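Local coordinates for protein alpha-L-arabinofuranosidase B (Aspergillus kawachii, PDB 6SXT) that hydrolyses terminal non-reducing alpha-L-arabinofuranosyl residues from arabinoxylan, L-arabinan and arabinogalactan, acting in the breakdown of plant hemicellulose, at residues N67-I72 / A426-E431; Y34-G39 / D62-N67. All blocks are in the same frame, centred on the assembly; numbering follows the deposited sequence.

Contact 1: residues N67-I72 / A426-E431. With NAG (2-acetamido-2-deoxy-beta-D-glucopyranose), chain D.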
ATOM      1  N   ASN A  67       5.824 -14.979 -14.005  1.00 19.02           N
ATOM      2  CA  ASN A  67       4.931 -15.083 -15.176  1.00 18.18           C
ATOM      3  C   ASN A  67       3.472 -15.048 -14.760  1.00 17.27           C
ATOM      4  O   ASN A  67       2.648 -15.656 -15.432  1.00 19.22           O
ATOM      5  CB  ASN A  67       5.204 -16.333 -16.019  1.00 19.27           C
ATOM      6  CG  ASN A  67       6.638 -16.388 -16.388  1.00 21.47           C
ATOM      7  OD1 ASN A  67       7.402 -17.107 -15.743  1.00 21.68           O
ATOM      8  ND2 ASN A  67       6.989 -15.599 -17.394  1.00 19.39           N
ATOM      9  N   THR A  68       3.141 -14.342 -13.677  1.00 16.44           N
ATOM     10  CA  THR A  68       1.755 -14.130 -13.271  1.00 17.72           C
ATOM     11  C   THR A  68       1.724 -12.935 -12.334  1.00 17.04           C
ATOM     12  O   THR A  68       2.710 -12.170 -12.301  1.00 18.22           O
ATOM     13  CB  THR A  68       1.157 -15.422 -12.684  1.00 17.31           C
ATOM     14  OG1 THR A  68      -0.246 -15.282 -12.517  1.00 17.79           O
ATOM     15  CG2 THR A  68       1.790 -15.882 -11.375  1.00 17.48           C
ATOM     16  N   THR A  69       0.610 -12.828 -11.637  1.00 16.75           N
ATOM     17  CA  THR A  69       0.344 -11.751 -10.668  1.00 16.37           C
ATOM     18  C   THR A  69       0.082 -12.389  -9.314  1.00 17.20           C
ATOM     19  O   THR A  69      -0.432 -13.513  -9.266  1.00 18.85           O
ATOM     20  CB  THR A  69      -0.833 -10.883 -11.114  1.00 17.95           C
ATOM     21  OG1 THR A  69      -1.986 -11.714 -11.238  1.00 19.40           O
ATOM     22  CG2 THR A  69      -0.472 -10.152 -12.384  1.00 19.82           C
ATOM     23  N   CYS A  70       0.394 -11.665  -8.258  1.00 16.49           N
ATOM     24  CA  CYS A  70       0.171 -12.192  -6.894  1.00 16.29           C
ATOM     25  C   CYS A  70      -0.518 -11.151  -6.038  1.00 17.17           C
ATOM     26  O   CYS A  70      -0.244  -9.941  -6.161  1.00 16.60           O
ATOM     27  CB  CYS A  70       1.467 -12.591  -6.245  1.00 17.38           C
ATOM     28  SG  CYS A  70       1.995 -14.259  -6.721  1.00 18.98           S
ATOM     29  N   LEU A  71      -1.346 -11.661  -5.139  1.00 15.15           N
ATOM     30  CA  LEU A  71      -2.032 -10.904  -4.091  1.00 14.70           C
ATOM     31  C   LEU A  71      -1.577 -11.465  -2.748  1.00 17.10           C
ATOM     32  O   LEU A  71      -1.317 -12.679  -2.645  1.00 15.84           O
ATOM     33  CB  LEU A  71      -3.527 -11.111  -4.227  1.00 15.14           C
ATOM     34  CG  LEU A  71      -4.157 -10.575  -5.513  1.00 16.81           C
ATOM     35  CD1 LEU A  71      -5.634 -10.924  -5.582  1.00 18.82           C
ATOM     36  CD2 LEU A  71      -3.945  -9.073  -5.653  1.00 17.91           C
ATOM     37  N   ILE A  72      -1.505 -10.585  -1.763  1.00 15.16           N
ATOM     38  CA  ILE A  72      -1.308 -10.988  -0.353  1.00 14.86           C
ATOM     39  C   ILE A  72      -2.681 -11.270   0.235  1.00 14.98           C
ATOM     40  O   ILE A  72      -3.467 -10.361   0.432  1.00 15.42           O
ATOM     41  CB  ILE A  72      -0.517  -9.936   0.424  1.00 14.79           C
ATOM     42  CG1 ILE A  72       0.882  -9.804  -0.148  1.00 15.31           C
ATOM     43  CG2 ILE A  72      -0.471 -10.289   1.893  1.00 15.07           C
ATOM     44  CD1 ILE A  72       1.609  -8.538   0.320  1.00 17.07           C
ATOM     45  N   ALA A 426       9.561  -7.078 -16.209  1.00 18.22           N
ATOM     46  CA  ALA A 426       9.826  -8.086 -17.252  1.00 19.59           C
ATOM     47  C   ALA A 426       8.481  -8.658 -17.710  1.00 19.28           C
ATOM     48  O   ALA A 426       7.665  -9.117 -16.901  1.00 20.19           O
ATOM     49  CB  ALA A 426      10.764  -9.138 -16.684  1.00 20.07           C
ATOM     50  N   ALA A 427       8.208  -8.708 -19.027  1.00 18.94           N
ATOM     51  CA  ALA A 427       6.888  -9.081 -19.524  1.00 18.29           C
ATOM     52  C   ALA A 427       6.443 -10.429 -18.960  1.00 18.41           C
ATOM     53  O   ALA A 427       7.241 -11.392 -18.929  1.00 19.87           O
ATOM     54  CB  ALA A 427       6.853  -9.142 -21.044  1.00 19.34           C
ATOM     55  N   LEU A 428       5.185 -10.520 -18.609  1.00 18.34           N
ATOM     56  CA  LEU A 428       4.637 -11.774 -18.057  1.00 19.90           C
ATOM     57  C   LEU A 428       4.748 -12.913 -19.074  1.00 22.03           C
ATOM     58  O   LEU A 428       4.854 -14.073 -18.647  1.00 19.34           O
ATOM     59  CB  LEU A 428       3.224 -11.600 -17.565  1.00 18.13           C
ATOM     60  CG  LEU A 428       3.013 -10.586 -16.449  1.00 21.50           C
ATOM     61  CD1 LEU A 428       1.616 -10.755 -15.859  1.00 21.27           C
ATOM     62  CD2 LEU A 428       4.064 -10.666 -15.370  1.00 24.36           C
ATOM     63  N   ASN A 429       4.706 -12.632 -20.390  1.00 21.01           N
ATOM     64  CA  ASN A 429       4.883 -13.705 -21.398  1.00 21.26           C
ATOM     65  C   ASN A 429       6.298 -13.757 -21.941  1.00 23.31           C
ATOM     66  O   ASN A 429       6.523 -14.479 -22.915  1.00 23.75           O
ATOM     67  CB  ASN A 429       3.821 -13.560 -22.504  1.00 21.36           C
ATOM     68  CG  ASN A 429       4.109 -12.405 -23.425  1.00 21.03           C
ATOM     69  OD1 ASN A 429       5.110 -11.721 -23.238  1.00 20.18           O
ATOM     70  ND2 ASN A 429       3.204 -12.212 -24.378  1.00 21.67           N
ATOM     71  N   GLY A 430       7.251 -13.009 -21.395  1.00 21.34           N
ATOM     72  CA  GLY A 430       8.645 -12.974 -21.852  1.00 21.74           C
ATOM     73  C   GLY A 430       8.889 -12.156 -23.113  1.00 23.23           C
ATOM     74  O   GLY A 430      10.021 -12.081 -23.511  1.00 26.22           O
ATOM     75  N   GLU A 431       7.887 -11.446 -23.628  1.00 22.24           N
ATOM     76  CA  GLU A 431       8.071 -10.631 -24.855  1.00 23.41           C
ATOM     77  C   GLU A 431       8.007  -9.150 -24.468  1.00 22.23           C
ATOM     78  O   GLU A 431       6.911  -8.571 -24.532  1.00 25.36           O
ATOM     79  CB  GLU A 431       6.997 -11.000 -25.866  1.00 24.29           C
ATOM     80  CG  GLU A 431       6.976 -12.470 -26.280  1.00 30.37           C
ATOM     81  CD  GLU A 431       5.975 -12.772 -27.401  1.00 34.27           C
ATOM     82  OE1 GLU A 431       5.972 -12.025 -28.386  1.00 33.27           O
ATOM     83  OE2 GLU A 431       5.220 -13.739 -27.282  1.00 38.94           O
TER
HETATM   84  C1  NAG D 504       8.359 -15.553 -17.814  1.00 20.76           C
HETATM   85  C2  NAG D 504       8.595 -16.076 -19.225  1.00 19.96           C
HETATM   86  C3  NAG D 504      10.093 -16.007 -19.575  1.00 19.80           C
HETATM   87  C4  NAG D 504      10.662 -14.608 -19.286  1.00 20.72           C
HETATM   88  C5  NAG D 504      10.183 -14.044 -17.951  1.00 21.65           C
HETATM   89  C6  NAG D 504      10.526 -12.540 -17.798  1.00 24.57           C
HETATM   90  C7  NAG D 504       6.832 -17.653 -19.905  1.00 24.73           C
HETATM   91  C8  NAG D 504       6.362 -19.067 -19.918  1.00 28.06           C
HETATM   92  N2  NAG D 504       8.046 -17.426 -19.377  1.00 22.09           N
HETATM   93  O3  NAG D 504      10.341 -16.373 -20.972  1.00 22.65           O
HETATM   94  O4  NAG D 504      12.087 -14.603 -19.406  1.00 22.93           O
HETATM   95  O5  NAG D 504       8.765 -14.175 -17.745  1.00 21.94           O
HETATM   96  O6  NAG D 504       9.952 -11.785 -18.908  1.00 21.97           O
HETATM   97  O7  NAG D 504       6.143 -16.742 -20.364  1.00 26.65           O
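N67 and L428 meet through one polar bond: ND2 of N67 donates to the carbonyl O of L428 over 2.9 Å, nearly straight at 174°. The acceptor lies in the amide plane of N67, whereas the donor stands above the carbonyl plane of L428. CG of N67 lies anti to its own carbonyl carbon and beside the backbone N (chi1 -53°), and the amide beyond it is the part that meets the 426-431 loop. The same nitrogen carries the glycan, being bonded to C1 of NAG at 1.4 Å, so the glycosylated amide spends its remaining N-H on this loop. The sugar adds a second link: its O6 donates to the carbonyl O of A427 at 2.7 Å, with CB of A426 also close to O6, 3.6 Å away. Residues 67-72 belong to the catalytic domain and 426-431 to the arabinose-binding domain, a beta-trefoil, so peptide and glycan together bridge the two domains. On the trefoil side the loop between strands 422-426 and 433-437 makes a type I turn from A427 to G430, closed by N of G430 to O of A427; next to it, OD1 of N429 accepts from N of E431 in an Asx turn. L428 supplies the van der Waals contact: CD2 rests 3.7 Å from the carbonyl O of T68, and CD1 meets the methyl CG2 of T69 at 4.1 Å, the side chains of L428 and T69 crossing at about a right angle. OG1 of T69 is hydrogen-bonded to N457, and F469 of helix 469-472 packs on both T69 and L428. N470 of that helix donates from ND2 to the carbonyl O of N67.

Contact 2: residues Y34-G39 / D62-N67. With NAG (2-acetamido-2-deoxy-beta-D-glucopyranose), chain D; EDO (1,2-ethanediol), chain B.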
ATOM      1  N   TYR A  34       3.127 -14.508   5.815  1.00 14.03           N
ATOM      2  CA  TYR A  34       1.984 -14.128   4.963  1.00 13.45           C
ATOM      3  C   TYR A  34       1.692 -15.220   3.943  1.00 14.12           C
ATOM      4  O   TYR A  34       2.533 -16.103   3.725  1.00 14.71           O
ATOM      5  CB  TYR A  34       2.213 -12.754   4.303  1.00 13.89           C
ATOM      6  CG  TYR A  34       3.352 -12.642   3.342  1.00 14.12           C
ATOM      7  CD1 TYR A  34       4.636 -12.424   3.781  1.00 13.81           C
ATOM      8  CD2 TYR A  34       3.149 -12.682   1.962  1.00 14.01           C
ATOM      9  CE1 TYR A  34       5.683 -12.222   2.900  1.00 13.67           C
ATOM     10  CE2 TYR A  34       4.205 -12.519   1.045  1.00 15.56           C
ATOM     11  CZ  TYR A  34       5.470 -12.224   1.528  1.00 13.87           C
ATOM     12  OH  TYR A  34       6.532 -12.066   0.683  1.00 15.83           O
ATOM     13  N   GLN A  35       0.502 -15.119   3.375  1.00 14.79           N
ATOM     14  CA  GLN A  35       0.041 -15.988   2.285  1.00 14.66           C
ATOM     15  C   GLN A  35      -0.081 -15.185   0.988  1.00 14.09           C
ATOM     16  O   GLN A  35      -0.548 -14.043   1.024  1.00 15.07           O
ATOM     17  CB  GLN A  35      -1.241 -16.650   2.708  1.00 14.80           C
ATOM     18  CG  GLN A  35      -1.703 -17.702   1.693  1.00 15.20           C
ATOM     19  CD  GLN A  35      -3.091 -18.201   1.993  1.00 17.63           C
ATOM     20  OE1 GLN A  35      -4.056 -17.502   1.792  1.00 18.11           O
ATOM     21  NE2 GLN A  35      -3.175 -19.447   2.465  1.00 18.91           N
ATOM     22  N   LEU A  36       0.315 -15.837  -0.083  1.00 15.12           N
ATOM     23  CA  LEU A  36       0.175 -15.346  -1.460  1.00 15.24           C
ATOM     24  C   LEU A  36      -0.896 -16.140  -2.184  1.00 15.82           C
ATOM     25  O   LEU A  36      -0.982 -17.361  -1.941  1.00 15.91           O
ATOM     26  CB  LEU A  36       1.475 -15.543  -2.205  1.00 14.95           C
ATOM     27  CG  LEU A  36       2.647 -14.693  -1.759  1.00 14.81           C
ATOM     28  CD1 LEU A  36       3.951 -15.282  -2.281  1.00 15.37           C
ATOM     29  CD2 LEU A  36       2.464 -13.249  -2.224  1.00 16.77           C
ATOM     30  N   GLN A  37      -1.550 -15.502  -3.144  1.00 16.27           N
ATOM     31  CA  GLN A  37      -2.419 -16.183  -4.126  1.00 15.94           C
ATOM     32  C   GLN A  37      -2.000 -15.692  -5.499  1.00 17.04           C
ATOM     33  O   GLN A  37      -1.891 -14.463  -5.654  1.00 16.64           O
ATOM     34  CB  GLN A  37      -3.885 -15.919  -3.881  1.00 16.07           C
ATOM     35  CG  GLN A  37      -4.786 -16.679  -4.857  1.00 18.18           C
ATOM     36  CD  GLN A  37      -6.249 -16.426  -4.541  1.00 23.59           C
ATOM     37  OE1 GLN A  37      -6.634 -15.417  -3.937  1.00 25.85           O
ATOM     38  NE2 GLN A  37      -7.098 -17.420  -4.828  1.00 23.42           N
ATOM     39  N   ARG A  38      -1.739 -16.591  -6.421  1.00 15.37           N
ATOM     40  CA  ARG A  38      -1.296 -16.201  -7.772  1.00 16.00           C
ATOM     41  C   ARG A  38      -2.443 -16.332  -8.761  1.00 17.55           C
ATOM     42  O   ARG A  38      -3.290 -17.222  -8.640  1.00 17.15           O
ATOM     43  CB  ARG A  38      -0.067 -16.983  -8.206  1.00 15.28           C
ATOM     44  CG  ARG A  38      -0.284 -18.478  -8.435  1.00 16.39           C
ATOM     45  CD  ARG A  38       1.033 -19.137  -8.737  1.00 16.77           C
ATOM     46  NE  ARG A  38       0.841 -20.558  -8.861  1.00 16.84           N
ATOM     47  CZ  ARG A  38       1.808 -21.442  -8.954  1.00 20.90           C
ATOM     48  NH1 ARG A  38       3.076 -21.079  -8.837  1.00 21.82           N
ATOM     49  NH2 ARG A  38       1.488 -22.730  -9.059  1.00 22.51           N
ATOM     50  N   GLY A  39      -2.408 -15.483  -9.777  1.00 16.96           N
ATOM     51  CA  GLY A  39      -3.536 -15.417 -10.717  1.00 17.78           C
ATOM     52  C   GLY A  39      -3.564 -16.539 -11.714  1.00 19.20           C
ATOM     53  O   GLY A  39      -4.670 -16.832 -12.256  1.00 21.02           O
ATOM     54  N   ASP A  62       9.141 -14.464  -5.401  1.00 15.17           N
ATOM     55  CA  ASP A  62       9.463 -14.223  -6.817  1.00 16.67           C
ATOM     56  C   ASP A  62       9.236 -15.522  -7.616  1.00 17.29           C
ATOM     57  O   ASP A  62       8.723 -15.452  -8.767  1.00 17.88           O
ATOM     58  CB  ASP A  62      10.901 -13.758  -6.941  1.00 17.55           C
ATOM     59  CG  ASP A  62      11.155 -12.372  -6.393  1.00 18.48           C
ATOM     60  OD1 ASP A  62      10.192 -11.655  -6.097  1.00 17.96           O
ATOM     61  OD2 ASP A  62      12.363 -11.996  -6.337  1.00 20.26           O
ATOM     62  N   THR A  63       9.645 -16.672  -7.076  1.00 17.03           N
ATOM     63  CA  THR A  63       9.473 -17.956  -7.778  1.00 18.94           C
ATOM     64  C   THR A  63       7.996 -18.271  -7.953  1.00 18.69           C
ATOM     65  O   THR A  63       7.531 -18.635  -9.077  1.00 18.84           O
ATOM     66  CB  THR A  63      10.198 -19.046  -6.963  1.00 23.43           C
ATOM     67  OG1 THR A  63      11.581 -18.687  -7.026  1.00 26.34           O
ATOM     68  CG2 THR A  63       9.988 -20.435  -7.498  1.00 31.81           C
ATOM     69  N   PHE A  64       7.217 -18.143  -6.891  1.00 16.85           N
ATOM     70  CA  PHE A  64       5.773 -18.493  -6.923  1.00 16.41           C
ATOM     71  C   PHE A  64       5.042 -17.591  -7.910  1.00 17.41           C
ATOM     72  O   PHE A  64       4.145 -18.058  -8.607  1.00 18.24           O
ATOM     73  CB  PHE A  64       5.183 -18.361  -5.523  1.00 17.97           C
ATOM     74  CG  PHE A  64       3.753 -18.789  -5.455  1.00 16.52           C
ATOM     75  CD1 PHE A  64       3.425 -20.130  -5.597  1.00 16.87           C
ATOM     76  CD2 PHE A  64       2.732 -17.877  -5.222  1.00 16.90           C
ATOM     77  CE1 PHE A  64       2.106 -20.541  -5.485  1.00 16.70           C
ATOM     78  CE2 PHE A  64       1.421 -18.301  -5.090  1.00 17.36           C
ATOM     79  CZ  PHE A  64       1.128 -19.631  -5.179  1.00 16.91           C
ATOM     80  N   CYS A  65       5.461 -16.324  -7.996  1.00 16.63           N
ATOM     81  CA  CYS A  65       4.733 -15.265  -8.712  1.00 17.13           C
ATOM     82  C   CYS A  65       5.263 -15.092 -10.156  1.00 17.71           C
ATOM     83  O   CYS A  65       4.799 -14.175 -10.840  1.00 19.44           O
ATOM     84  CB  CYS A  65       4.808 -13.998  -7.873  1.00 18.13           C
ATOM     85  SG  CYS A  65       3.987 -14.249  -6.270  1.00 18.98           S
ATOM     86  N   ALA A  66       6.226 -15.896 -10.592  1.00 18.62           N
ATOM     87  CA  ALA A  66       6.865 -15.755 -11.917  1.00 20.13           C
ATOM     88  C   ALA A  66       5.798 -15.878 -13.013  1.00 18.70           C
ATOM     89  O   ALA A  66       4.930 -16.761 -12.961  1.00 18.17           O
ATOM     90  CB  ALA A  66       7.931 -16.789 -12.085  1.00 21.22           C
ATOM     91  N   ASN A  67       5.824 -14.979 -14.005  1.00 19.02           N
ATOM     92  CA  ASN A  67       4.931 -15.083 -15.176  1.00 18.18           C
ATOM     93  C   ASN A  67       3.472 -15.048 -14.760  1.00 17.27           C
ATOM     94  O   ASN A  67       2.648 -15.656 -15.432  1.00 19.22           O
ATOM     95  CB  ASN A  67       5.204 -16.333 -16.019  1.00 19.27           C
ATOM     96  CG  ASN A  67       6.638 -16.388 -16.388  1.00 21.47           C
ATOM     97  OD1 ASN A  67       7.402 -17.107 -15.743  1.00 21.68           O
ATOM     98  ND2 ASN A  67       6.989 -15.599 -17.394  1.00 19.39           N
TER
HETATM   99  C1  NAG D 504       8.359 -15.553 -17.814  1.00 20.76           C
HETATM  100  C2  NAG D 504       8.595 -16.076 -19.225  1.00 19.96           C
HETATM  101  C3  NAG D 504      10.093 -16.007 -19.575  1.00 19.80           C
HETATM  102  C4  NAG D 504      10.662 -14.608 -19.286  1.00 20.72           C
HETATM  103  C5  NAG D 504      10.183 -14.044 -17.951  1.00 21.65           C
HETATM  104  C6  NAG D 504      10.526 -12.540 -17.798  1.00 24.57           C
HETATM  105  C7  NAG D 504       6.832 -17.653 -19.905  1.00 24.73           C
HETATM  106  C8  NAG D 504       6.362 -19.067 -19.918  1.00 28.06           C
HETATM  107  N2  NAG D 504       8.046 -17.426 -19.377  1.00 22.09           N
HETATM  108  O3  NAG D 504      10.341 -16.373 -20.972  1.00 22.65           O
HETATM  109  O4  NAG D 504      12.087 -14.603 -19.406  1.00 22.93           O
HETATM  110  O5  NAG D 504       8.765 -14.175 -17.745  1.00 21.94           O
HETATM  111  O6  NAG D 504       9.952 -11.785 -18.908  1.00 21.97           O
HETATM  112  O7  NAG D 504       6.143 -16.742 -20.364  1.00 26.65           O
HETATM  113  C1  EDO B 527      -7.883 -17.011   0.704  1.00 47.67           C
HETATM  114  O1  EDO B 527      -6.940 -17.359   1.754  1.00 39.89           O
HETATM  115  C2  EDO B 527      -7.972 -17.910  -0.486  1.00 44.27           C
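R38 lays its guanidinium flat on the F64 ring, a cation-pi stack with centres 4.3 Å apart and planes only 10° from parallel. CE1 of F64 sits over one guanidinium face, displaced toward the rim. Further back along the arginine, CD covers the same ring in a CH-pi contact, 3.7 Å from the centroid, while CB and CG run past CE2 and CZ. CG of R38 is placed between its backbone N and carbonyl carbon (chi1 67°), and the chain continues extended to NE across the ring. The stack is supplemented by a hydrogen bond to the backbone of the same residue: NH1 donates to O of F64 at 3.2 Å and 169°, in the carbonyl plane on a lone pair, with the acceptor in the guanidinium plane. One phenylalanine thus meets the arginine with both its ring and its carbonyl. NH2 turns to D41 in a salt bridge, which would probably balance the charge. L36 packs beside the stack: its CB approaches CE2 of F64 obliquely at 4.0 Å, and its CD1 reaches SG of C65 at 4.1 Å, the sulfur of the disulfide to C70. T45 of strand 44-47 also touches the phenylalanine. With L36 and R38 both directed at the helix end, this is the packing of the last turn of helix 58-64 on one face of an antiparallel four-stranded sheet in the catalytic domain, away from the active site and the sugar-binding sites.

How the contacts relate
The centres of contacts 1 and 2 lie about 9 Å apart, on the same side of the chain's centre. Contact 2 closes first along the sequence; contact 1 follows, reaching across some 350 residues to the arabinose-binding domain. They share N67, within the loop between helix 58-64 and strand 70-75, and the disulfide from C65 of contact 2 to C70 of contact 1 joins them directly. Strands 34-38 and 70-75 are antiparallel neighbours in one four-stranded sheet, with O of T69 probably hydrogen-bonded to N of G39. The local helix-on-sheet packing of contact 2 is therefore continuous with the interdomain junction of contact 1, where the glycan sits.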